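Local coordinates for endoglucanase (Clostridium thermocellum, PDB 2E4T), which is the family 44 catalytic module of a larger multidomain enzyme, an endoglucanase that cleaves internal beta-1,4-glucosidic bonds of cellulose and probably xyloglucan, at residues Val282-Gly290 with Tyr322-Gln330; Arg13-Lys21 with Ala436-Leu446. All coordinates share one frame; numbering follows the deposited sequence. Where two conformers were deposited one is given.

Contact 1: residues Val282-Gly290 with Tyr322-Gln330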
loop_
_atom_site.group_PDB
_atom_site.type_symbol
_atom_site.label_atom_id
_atom_site.label_comp_id
_atom_site.label_asym_id
_atom_site.label_seq_id
_atom_site.Cartn_x
_atom_site.Cartn_y
_atom_site.Cartn_z
ATOM N N VAL A 282 -0.028 -5.583 4.855
ATOM C CA VAL A 282 -1.369 -5.552 5.391
ATOM C C VAL A 282 -2.209 -4.514 4.601
ATOM O O VAL A 282 -1.683 -3.608 3.943
ATOM C CB VAL A 282 -1.417 -5.211 6.899
ATOM C CG1 VAL A 282 -0.702 -6.282 7.721
ATOM C CG2 VAL A 282 -0.812 -3.805 7.163
ATOM N N HIS A 283 -3.532 -4.692 4.725
ATOM C CA HIS A 283 -4.507 -3.746 4.194
ATOM C C HIS A 283 -5.102 -3.000 5.382
ATOM O O HIS A 283 -5.416 -3.604 6.418
ATOM C CB HIS A 283 -5.618 -4.468 3.452
ATOM C CG HIS A 283 -5.110 -5.258 2.297
ATOM N ND1 HIS A 283 -3.860 -5.255 1.740
ATOM C CD2 HIS A 283 -5.837 -6.163 1.561
ATOM C CE1 HIS A 283 -3.860 -6.118 0.692
ATOM N NE2 HIS A 283 -5.053 -6.688 0.587
ATOM N N TRP A 284 -5.270 -1.667 5.225
ATOM C CA TRP A 284 -5.762 -0.828 6.306
ATOM C C TRP A 284 -6.791 0.148 5.722
ATOM O O TRP A 284 -6.444 1.197 5.185
ATOM C CB TRP A 284 -4.615 -0.050 7.008
ATOM C CG TRP A 284 -5.035 0.838 8.102
ATOM C CD1 TRP A 284 -5.197 2.209 8.045
ATOM C CD2 TRP A 284 -5.333 0.466 9.482
ATOM N NE1 TRP A 284 -5.550 2.696 9.313
ATOM C CE2 TRP A 284 -5.620 1.660 10.200
ATOM C CE3 TRP A 284 -5.332 -0.734 10.180
ATOM C CZ2 TRP A 284 -5.925 1.653 11.580
ATOM C CZ3 TRP A 284 -5.635 -0.719 11.562
ATOM C CH2 TRP A 284 -5.924 0.487 12.215
ATOM N N TYR A 285 -8.066 -0.241 5.838
ATOM C CA TYR A 285 -9.167 0.663 5.537
ATOM C C TYR A 285 -9.617 1.196 6.866
ATOM O O TYR A 285 -10.083 0.437 7.722
ATOM C CB TYR A 285 -10.299 -0.056 4.808
ATOM C CG TYR A 285 -9.889 -0.466 3.406
ATOM C CD1 TYR A 285 -9.957 0.436 2.361
ATOM C CD2 TYR A 285 -9.461 -1.758 3.131
ATOM C CE1 TYR A 285 -9.602 0.055 1.072
ATOM C CE2 TYR A 285 -9.116 -2.164 1.866
ATOM C CZ TYR A 285 -9.208 -1.251 0.801
ATOM O OH TYR A 285 -8.980 -1.598 -0.491
ATOM N N PRO A 286 -9.443 2.515 7.134
ATOM C CA PRO A 286 -9.763 3.043 8.457
ATOM C C PRO A 286 -11.180 2.688 8.867
ATOM O O PRO A 286 -12.119 2.848 8.062
ATOM C CB PRO A 286 -9.587 4.563 8.279
ATOM C CG PRO A 286 -8.620 4.643 7.212
ATOM C CD PRO A 286 -8.874 3.541 6.243
ATOM N N GLU A 287 -11.319 2.314 10.136
ATOM C CA GLU A 287 -12.615 2.139 10.757
ATOM C C GLU A 287 -13.104 3.440 11.430
ATOM O O GLU A 287 -14.245 3.500 11.934
ATOM C CB GLU A 287 -12.579 0.979 11.767
ATOM C CG GLU A 287 -12.410 -0.378 11.121
ATOM C CD GLU A 287 -13.704 -1.047 10.670
ATOM O OE1 GLU A 287 -14.764 -0.391 10.550
ATOM O OE2 GLU A 287 -13.647 -2.299 10.469
ATOM N N ALA A 288 -12.266 4.454 11.461
ATOM C CA ALA A 288 -12.629 5.732 12.090
ATOM C C ALA A 288 -14.000 6.209 11.592
ATOM O O ALA A 288 -14.278 6.192 10.387
ATOM C CB ALA A 288 -11.580 6.774 11.739
ATOM N N ARG A 289 -14.786 6.699 12.560
ATOM C CA ARG A 289 -16.119 7.232 12.268
ATOM C C ARG A 289 -16.182 8.712 12.685
ATOM O O ARG A 289 -15.514 9.151 13.617
ATOM C CB ARG A 289 -17.178 6.462 13.061
ATOM C CG ARG A 289 -17.205 4.985 12.703
ATOM C CD ARG A 289 -18.130 4.158 13.602
ATOM N NE ARG A 289 -19.411 4.750 13.964
ATOM C CZ ARG A 289 -20.491 4.639 13.183
ATOM N NH1 ARG A 289 -20.389 3.941 12.031
ATOM N NH2 ARG A 289 -21.615 5.229 13.561
ATOM N N GLY A 290 -17.076 9.435 12.010
ATOM C CA GLY A 290 -17.461 10.759 12.500
ATOM C C GLY A 290 -18.834 11.053 11.936
ATOM O O GLY A 290 -19.174 10.575 10.847
ATOM N N TYR A 322 -3.996 9.763 20.253
ATOM C CA TYR A 322 -5.246 9.853 19.496
ATOM C C TYR A 322 -6.055 8.556 19.546
ATOM O O TYR A 322 -5.591 7.497 19.098
ATOM C CB TYR A 322 -4.921 10.221 18.010
ATOM C CG TYR A 322 -6.203 10.446 17.266
ATOM C CD1 TYR A 322 -6.979 11.563 17.552
ATOM C CD2 TYR A 322 -6.656 9.543 16.296
ATOM C CE1 TYR A 322 -8.178 11.766 16.908
ATOM C CE2 TYR A 322 -7.866 9.737 15.663
ATOM C CZ TYR A 322 -8.615 10.841 15.976
ATOM O OH TYR A 322 -9.825 10.994 15.335
ATOM N N ILE A 323 -7.301 8.649 20.042
ATOM C CA ILE A 323 -8.228 7.517 20.134
ATOM C C ILE A 323 -9.421 7.841 19.217
ATOM O O ILE A 323 -10.295 8.646 19.523
ATOM C CB ILE A 323 -8.724 7.315 21.552
ATOM C CG1 ILE A 323 -7.546 7.092 22.532
ATOM C CG2 ILE A 323 -9.669 6.121 21.583
ATOM C CD1 ILE A 323 -6.623 5.928 22.154
ATOM N N GLU A 324 -9.456 7.167 18.091
ATOM C CA GLU A 324 -10.508 7.338 17.132
ATOM C C GLU A 324 -11.832 6.751 17.648
ATOM O O GLU A 324 -11.850 5.920 18.545
ATOM C CB GLU A 324 -10.130 6.699 15.771
ATOM C CG GLU A 324 -10.084 5.195 15.802
ATOM C CD GLU A 324 -9.685 4.607 14.479
ATOM O OE1 GLU A 324 -8.918 5.290 13.727
ATOM O OE2 GLU A 324 -10.092 3.430 14.178
ATOM N N ASP A 325 -12.929 7.173 16.989
ATOM C CA ASP A 325 -14.251 6.621 17.260
ATOM C C ASP A 325 -14.439 5.395 16.351
ATOM O O ASP A 325 -14.812 5.546 15.180
ATOM C CB ASP A 325 -15.306 7.667 16.970
ATOM C CG ASP A 325 -16.717 7.212 17.228
ATOM O OD1 ASP A 325 -16.878 6.095 17.742
ATOM O OD2 ASP A 325 -17.651 7.965 16.884
ATOM N N SER A 326 -14.109 4.216 16.865
ATOM C CA SER A 326 -14.298 2.969 16.124
ATOM C C SER A 326 -14.188 1.823 17.104
ATOM O O SER A 326 -13.718 1.992 18.244
ATOM C CB SER A 326 -13.249 2.769 15.044
ATOM O OG SER A 326 -12.028 2.351 15.610
ATOM N N TRP A 327 -14.544 0.608 16.643
ATOM C CA TRP A 327 -14.379 -0.561 17.495
ATOM C C TRP A 327 -12.920 -0.820 17.828
ATOM O O TRP A 327 -12.613 -1.381 18.897
ATOM C CB TRP A 327 -15.031 -1.801 16.859
ATOM C CG TRP A 327 -14.396 -2.317 15.598
ATOM C CD1 TRP A 327 -14.707 -2.002 14.298
ATOM C CD2 TRP A 327 -13.370 -3.303 15.504
ATOM N NE1 TRP A 327 -13.954 -2.742 13.411
ATOM C CE2 TRP A 327 -13.131 -3.557 14.134
ATOM C CE3 TRP A 327 -12.631 -4.017 16.448
ATOM C CZ2 TRP A 327 -12.197 -4.503 13.690
ATOM C CZ3 TRP A 327 -11.710 -4.989 16.011
ATOM C CH2 TRP A 327 -11.505 -5.206 14.638
ATOM N N ILE A 328 -12.011 -0.441 16.918
ATOM C CA ILE A 328 -10.574 -0.587 17.153
ATOM C C ILE A 328 -10.134 0.401 18.229
ATOM O O ILE A 328 -9.426 0.048 19.200
ATOM C CB ILE A 328 -9.792 -0.459 15.857
ATOM C CG1 ILE A 328 -10.249 -1.504 14.837
ATOM C CG2 ILE A 328 -8.290 -0.657 16.150
ATOM C CD1 ILE A 328 -9.575 -1.350 13.458
ATOM N N GLY A 329 -10.542 1.666 18.080
ATOM C CA GLY A 329 -10.212 2.675 19.113
ATOM C C GLY A 329 -10.762 2.311 20.482
ATOM O O GLY A 329 -10.127 2.591 21.513
ATOM N N GLN A 330 -11.957 1.710 20.514
ATOM C CA GLN A 330 -12.564 1.359 21.803
ATOM C C GLN A 330 -11.925 0.120 22.431
ATOM O O GLN A 330 -11.537 0.144 23.622
ATOM C CB GLN A 330 -14.053 1.173 21.633
ATOM C CG GLN A 330 -14.698 0.728 22.943
ATOM C CD GLN A 330 -16.182 0.797 22.930
ATOM O OE1 GLN A 330 -16.771 1.361 22.004
ATOM N NE2 GLN A 330 -16.814 0.258 23.960
HETATM O O HOH W 1 -9.179 2.180 11.958
HETATM O O HOH W 2 -12.963 8.867 14.644
HETATM O O HOH W 3 -19.079 4.711 16.922
HETATM O O HOH W 4 -19.797 6.835 15.967
#

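Contact 2: residues Arg13-Lys21 with Ala436-Leu446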
loop_
_atom_site.group_PDB
_atom_site.type_symbol
_atom_site.label_atom_id
_atom_site.label_comp_id
_atom_site.label_asym_id
_atom_site.label_seq_id
_atom_site.Cartn_x
_atom_site.Cartn_y
_atom_site.Cartn_z
ATOM N N ARG A 13 9.024 23.804 13.889
ATOM C CA ARG A 13 10.457 23.847 14.151
ATOM C C ARG A 13 11.108 22.697 13.376
ATOM O O ARG A 13 10.758 21.533 13.590
ATOM C CB ARG A 13 10.733 23.681 15.637
ATOM C CG ARG A 13 10.047 24.801 16.437
ATOM C CD ARG A 13 10.382 24.788 17.913
ATOM N NE ARG A 13 11.790 24.504 18.208
ATOM C CZ ARG A 13 12.776 25.406 18.249
ATOM N NH1 ARG A 13 12.554 26.699 17.996
ATOM N NH2 ARG A 13 14.009 25.003 18.542
ATOM N N ILE A 14 12.041 23.030 12.497
ATOM C CA ILE A 14 12.716 22.038 11.641
ATOM C C ILE A 14 14.207 22.069 11.947
ATOM O O ILE A 14 14.786 23.157 12.138
ATOM C CB ILE A 14 12.470 22.366 10.164
ATOM C CG1 ILE A 14 10.994 22.166 9.841
ATOM C CG2 ILE A 14 13.359 21.550 9.232
ATOM C CD1 ILE A 14 10.537 22.749 8.534
ATOM N N ASP A 15 14.837 20.888 11.995
ATOM C CA ASP A 15 16.306 20.830 12.122
ATOM C C ASP A 15 16.787 19.883 11.048
ATOM O O ASP A 15 16.549 18.661 11.120
ATOM C CB ASP A 15 16.698 20.370 13.503
ATOM C CG ASP A 15 18.218 20.265 13.700
ATOM O OD1 ASP A 15 18.957 20.323 12.703
ATOM O OD2 ASP A 15 18.623 20.112 14.877
ATOM N N THR A 16 17.367 20.443 9.995
ATOM C CA THR A 16 17.743 19.633 8.834
ATOM C C THR A 16 18.876 18.656 9.128
ATOM O O THR A 16 19.113 17.775 8.302
ATOM C CB THR A 16 18.119 20.481 7.627
ATOM O OG1 THR A 16 19.311 21.183 7.945
ATOM C CG2 THR A 16 17.052 21.453 7.266
ATOM N N SER A 17 19.556 18.807 10.270
ATOM C CA SER A 17 20.625 17.884 10.624
ATOM C C SER A 17 20.158 16.725 11.480
ATOM O O SER A 17 20.959 15.824 11.766
ATOM C CB SER A 17 21.764 18.616 11.330
ATOM O OG SER A 17 21.374 18.923 12.680
ATOM N N ALA A 18 18.897 16.763 11.971
ATOM C CA ALA A 18 18.446 15.869 13.009
ATOM C C ALA A 18 17.459 14.840 12.449
ATOM O O ALA A 18 16.618 15.124 11.573
ATOM C CB ALA A 18 17.759 16.631 14.117
ATOM N N GLU A 19 17.547 13.634 13.017
ATOM C CA GLU A 19 16.572 12.579 12.743
ATOM C C GLU A 19 16.540 12.232 11.256
ATOM O O GLU A 19 15.503 11.783 10.761
ATOM C CB GLU A 19 15.203 12.852 13.311
ATOM C CG GLU A 19 15.314 13.100 14.833
ATOM C CD GLU A 19 14.019 13.508 15.502
ATOM O OE1 GLU A 19 12.932 13.525 14.888
ATOM O OE2 GLU A 19 14.064 13.852 16.700
ATOM N N ARG A 20 17.670 12.320 10.577
ATOM C CA ARG A 20 17.668 12.024 9.153
ATOM C C ARG A 20 17.416 10.537 8.930
ATOM O O ARG A 20 18.052 9.690 9.564
ATOM C CB ARG A 20 18.983 12.403 8.474
ATOM C CG ARG A 20 19.247 13.909 8.431
ATOM C CD ARG A 20 20.498 14.216 7.591
ATOM N NE ARG A 20 20.669 15.659 7.454
ATOM C CZ ARG A 20 21.510 16.209 6.602
ATOM N NH1 ARG A 20 22.345 15.496 5.891
ATOM N NH2 ARG A 20 21.491 17.559 6.483
ATOM N N LYS A 21 16.522 10.237 7.985
ATOM C CA LYS A 21 16.200 8.843 7.676
ATOM C C LYS A 21 15.683 8.776 6.269
ATOM O O LYS A 21 14.920 9.644 5.840
ATOM C CB LYS A 21 15.291 8.219 8.707
ATOM C CG LYS A 21 14.093 9.004 8.875
ATOM C CD LYS A 21 13.087 8.337 9.770
ATOM C CE LYS A 21 13.541 8.245 11.216
ATOM N NZ LYS A 21 13.643 9.619 11.839
ATOM N N ALA A 436 9.080 17.318 6.607
ATOM C CA ALA A 436 10.184 17.977 5.936
ATOM C C ALA A 436 11.176 16.913 5.409
ATOM O O ALA A 436 11.312 15.835 5.998
ATOM C CB ALA A 436 10.923 18.940 6.870
ATOM N N SER A 437 11.825 17.285 4.303
ATOM C CA SER A 437 12.796 16.374 3.730
ATOM C C SER A 437 13.838 17.174 2.944
ATOM O O SER A 437 13.658 18.328 2.541
ATOM C CB SER A 437 12.122 15.384 2.769
ATOM O OG SER A 437 11.482 16.094 1.705
ATOM N N ILE A 438 14.951 16.466 2.722
ATOM C CA ILE A 438 16.051 16.937 1.865
ATOM C C ILE A 438 16.317 15.841 0.826
ATOM O O ILE A 438 15.688 14.786 0.812
ATOM C CB ILE A 438 17.299 17.294 2.706
ATOM C CG1 ILE A 438 17.868 16.052 3.395
ATOM C CG2 ILE A 438 16.945 18.425 3.664
ATOM C CD1 ILE A 438 19.158 16.331 4.197
ATOM N N VAL A 439 17.302 16.093 -0.059
ATOM C CA VAL A 439 17.650 15.173 -1.117
ATOM C C VAL A 439 18.980 14.519 -0.758
ATOM O O VAL A 439 20.014 15.207 -0.669
ATOM C CB VAL A 439 17.730 15.868 -2.458
ATOM C CG1 VAL A 439 18.105 14.878 -3.576
ATOM C CG2 VAL A 439 16.402 16.588 -2.762
ATOM N N GLY A 440 18.971 13.211 -0.535
ATOM C CA GLY A 440 20.207 12.535 -0.149
ATOM C C GLY A 440 20.685 13.045 1.178
ATOM O O GLY A 440 19.930 13.030 2.166
ATOM N N GLU A 441 21.943 13.485 1.187
ATOM C CA GLU A 441 22.537 14.029 2.387
ATOM C C GLU A 441 22.636 15.569 2.342
ATOM O O GLU A 441 23.335 16.171 3.191
ATOM C CB GLU A 441 23.972 13.447 2.608
ATOM C CG GLU A 441 24.090 11.994 2.188
ATOM C CD GLU A 441 23.128 11.008 2.838
ATOM O OE1 GLU A 441 22.738 11.182 4.003
ATOM O OE2 GLU A 441 22.811 9.981 2.173
ATOM N N ASP A 442 21.995 16.190 1.352
ATOM C CA ASP A 442 22.240 17.588 0.999
ATOM C C ASP A 442 21.044 18.443 1.366
ATOM O O ASP A 442 19.955 18.212 0.824
ATOM C CB ASP A 442 22.499 17.656 -0.515
ATOM C CG ASP A 442 23.163 18.978 -0.901
ATOM O OD1 ASP A 442 22.860 20.004 -0.239
ATOM O OD2 ASP A 442 23.979 19.030 -1.845
ATOM N N ASP A 443 21.210 19.396 2.294
ATOM C CA ASP A 443 20.103 20.255 2.717
ATOM C C ASP A 443 20.006 21.552 1.897
ATOM O O ASP A 443 19.261 22.466 2.267
ATOM C CB ASP A 443 20.080 20.489 4.217
ATOM C CG ASP A 443 21.218 21.235 4.715
ATOM O OD1 ASP A 443 22.068 21.666 3.922
ATOM O OD2 ASP A 443 21.256 21.426 5.967
ATOM N N SER A 444 20.629 21.604 0.712
ATOM C CA SER A 444 20.543 22.836 -0.090
ATOM C C SER A 444 19.102 23.190 -0.457
ATOM O O SER A 444 18.771 24.375 -0.561
ATOM C CB SER A 444 21.358 22.654 -1.370
ATOM O OG SER A 444 22.719 22.522 -1.082
ATOM N N LYS A 445 18.271 22.184 -0.736
ATOM C CA LYS A 445 16.828 22.400 -0.962
ATOM C C LYS A 445 16.086 21.648 0.130
ATOM O O LYS A 445 16.265 20.448 0.333
ATOM C CB LYS A 445 16.414 21.907 -2.330
ATOM C CG LYS A 445 17.119 22.636 -3.455
ATOM C CD LYS A 445 16.396 22.471 -4.792
ATOM C CE LYS A 445 17.093 23.231 -5.949
ATOM N NZ LYS A 445 16.488 22.777 -7.244
ATOM N N LEU A 446 15.273 22.415 0.840
ATOM C CA LEU A 446 14.473 21.862 1.943
ATOM C C LEU A 446 13.013 21.860 1.512
ATOM O O LEU A 446 12.451 22.911 1.171
ATOM C CB LEU A 446 14.672 22.714 3.196
ATOM C CG LEU A 446 13.783 22.387 4.384
ATOM C CD1 LEU A 446 14.007 20.912 4.864
ATOM C CD2 LEU A 446 14.069 23.348 5.528
HETATM O O HOH W 5 23.153 12.862 5.901
HETATM O O HOH W 6 23.219 18.713 4.371
#

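Contact 1: residues Val282-Gly290 with Tyr322-Gln330
R289 and D325 join the two segments through one backbone bond, R289 N to D325 O at 2.9 Å, where the short strand 289-290, after the loop leaving strand 279-284, passes the chain leading into helix 327-331, with A288 and S326 as the closest alpha carbons. On the helix side of this bond the contact is carried by E287. Its chain bends at chi2 (-86°), which carries the carboxylate to the indole edge of W327; NE1 donates to OE2 at 3.0 Å in a nearly straight bond. The indole N-H points at the oxygen within its own ring plane but meets it from above the carboxylate plane. The CG of E287 lies against CD1 of I328, 3.8 Å away, and the same methyl approaches CH2 of W284 at 4.3 Å.

E324 serves both segments. Its OE2 receives the hydroxyl of S326 on the anti lone pair at 2.6 Å, and water 1 links the same oxygen to the backbone N of E287, while T316 holds OE1. S326 OG in turn accepts from G329 N, so the glutamate fixes the rotation of the capping hydroxyl. A288 N, buried here, has no hydrogen-bonding partner. On the solvent-exposed side, a water modelled at two mutually close, probably alternative positions links R289 NE to the D325 carboxylate, so this opposite-charge pair meets through solvent rather than directly.

S326 is thus the N-cap of helix 327-331, which the contact fastens to the loop after a parallel strand of the TIM-like barrel, at its C-terminal end.

Contact 2: residues Arg13-Lys21 with Ala436-Leu446
T16 and D443 meet where strand 8-22 leaves its straight course beside the turn joining strands 432-439 and 442-452, a beta hairpin of the beta domain that accompanies the barrel. The hydroxyl of T16 donates to the anti lone pair of D443 OD2, 2.8 Å from OG1. With OG1 between the backbone N and the carbonyl carbon (chi1 66°), CG2 lies anti to that carbon, against L446 CD1 and CD2, each 3.9 Å from it. I14 continues this apolar strip, its CG2 against L446 CD2 and its CD1 against A436 CB.

R20 lies across the hairpin end as an extended chain. CD1 of I438 sits over the centre of one guanidinium face, 3.4 Å from CZ, while polar partners gather around the edge. NH1 donates at 3.0 Å to E441 O, which is tilted from the guanidinium plane and met from above the carbonyl plane; NH2 forms a long salt bridge with D443 OD2 at 3.9 Å. Water 5 joins NH1 to E441 OE1; water 6 joins NH2 to E441 O and D443 N.

Farther out, the type II' turn from V439 to D442 presents the E441 carbonyl. K469 and S468 bind D443 OD1, steadying the carboxylate that receives T16. The type I turn from D15 to A18, with S17 N bound to D15 OD1 in an Asx turn, sets the T16 carbonyl at the edge of the R20 guanidinium. Two nitrogens of R20 grip that oxygen side-on, close to the guanidinium plane, NE at 2.8 Å in the carbonyl plane and NH2 at 3.0 Å from above it.

In the fold
From the N terminus the chain first runs through strand 8-22, whose later half belongs to contact 2, and then enters the barrel with strand 26-30. The barrel strands and helices follow, and contact 1 closes a loop, with 31 residues between segments 282-290 and 322-330. The chain completes the barrel and returns to the beta domain, where hairpin 432-452 meets residues 13-21 and closes contact 2 over 414 intervening residues. Contact 1 is therefore nested inside contact 2. Their centres are 32 Å apart and they do not touch: one is local to the barrel, whereas the other unites the chain's early and late parts within the beta domain.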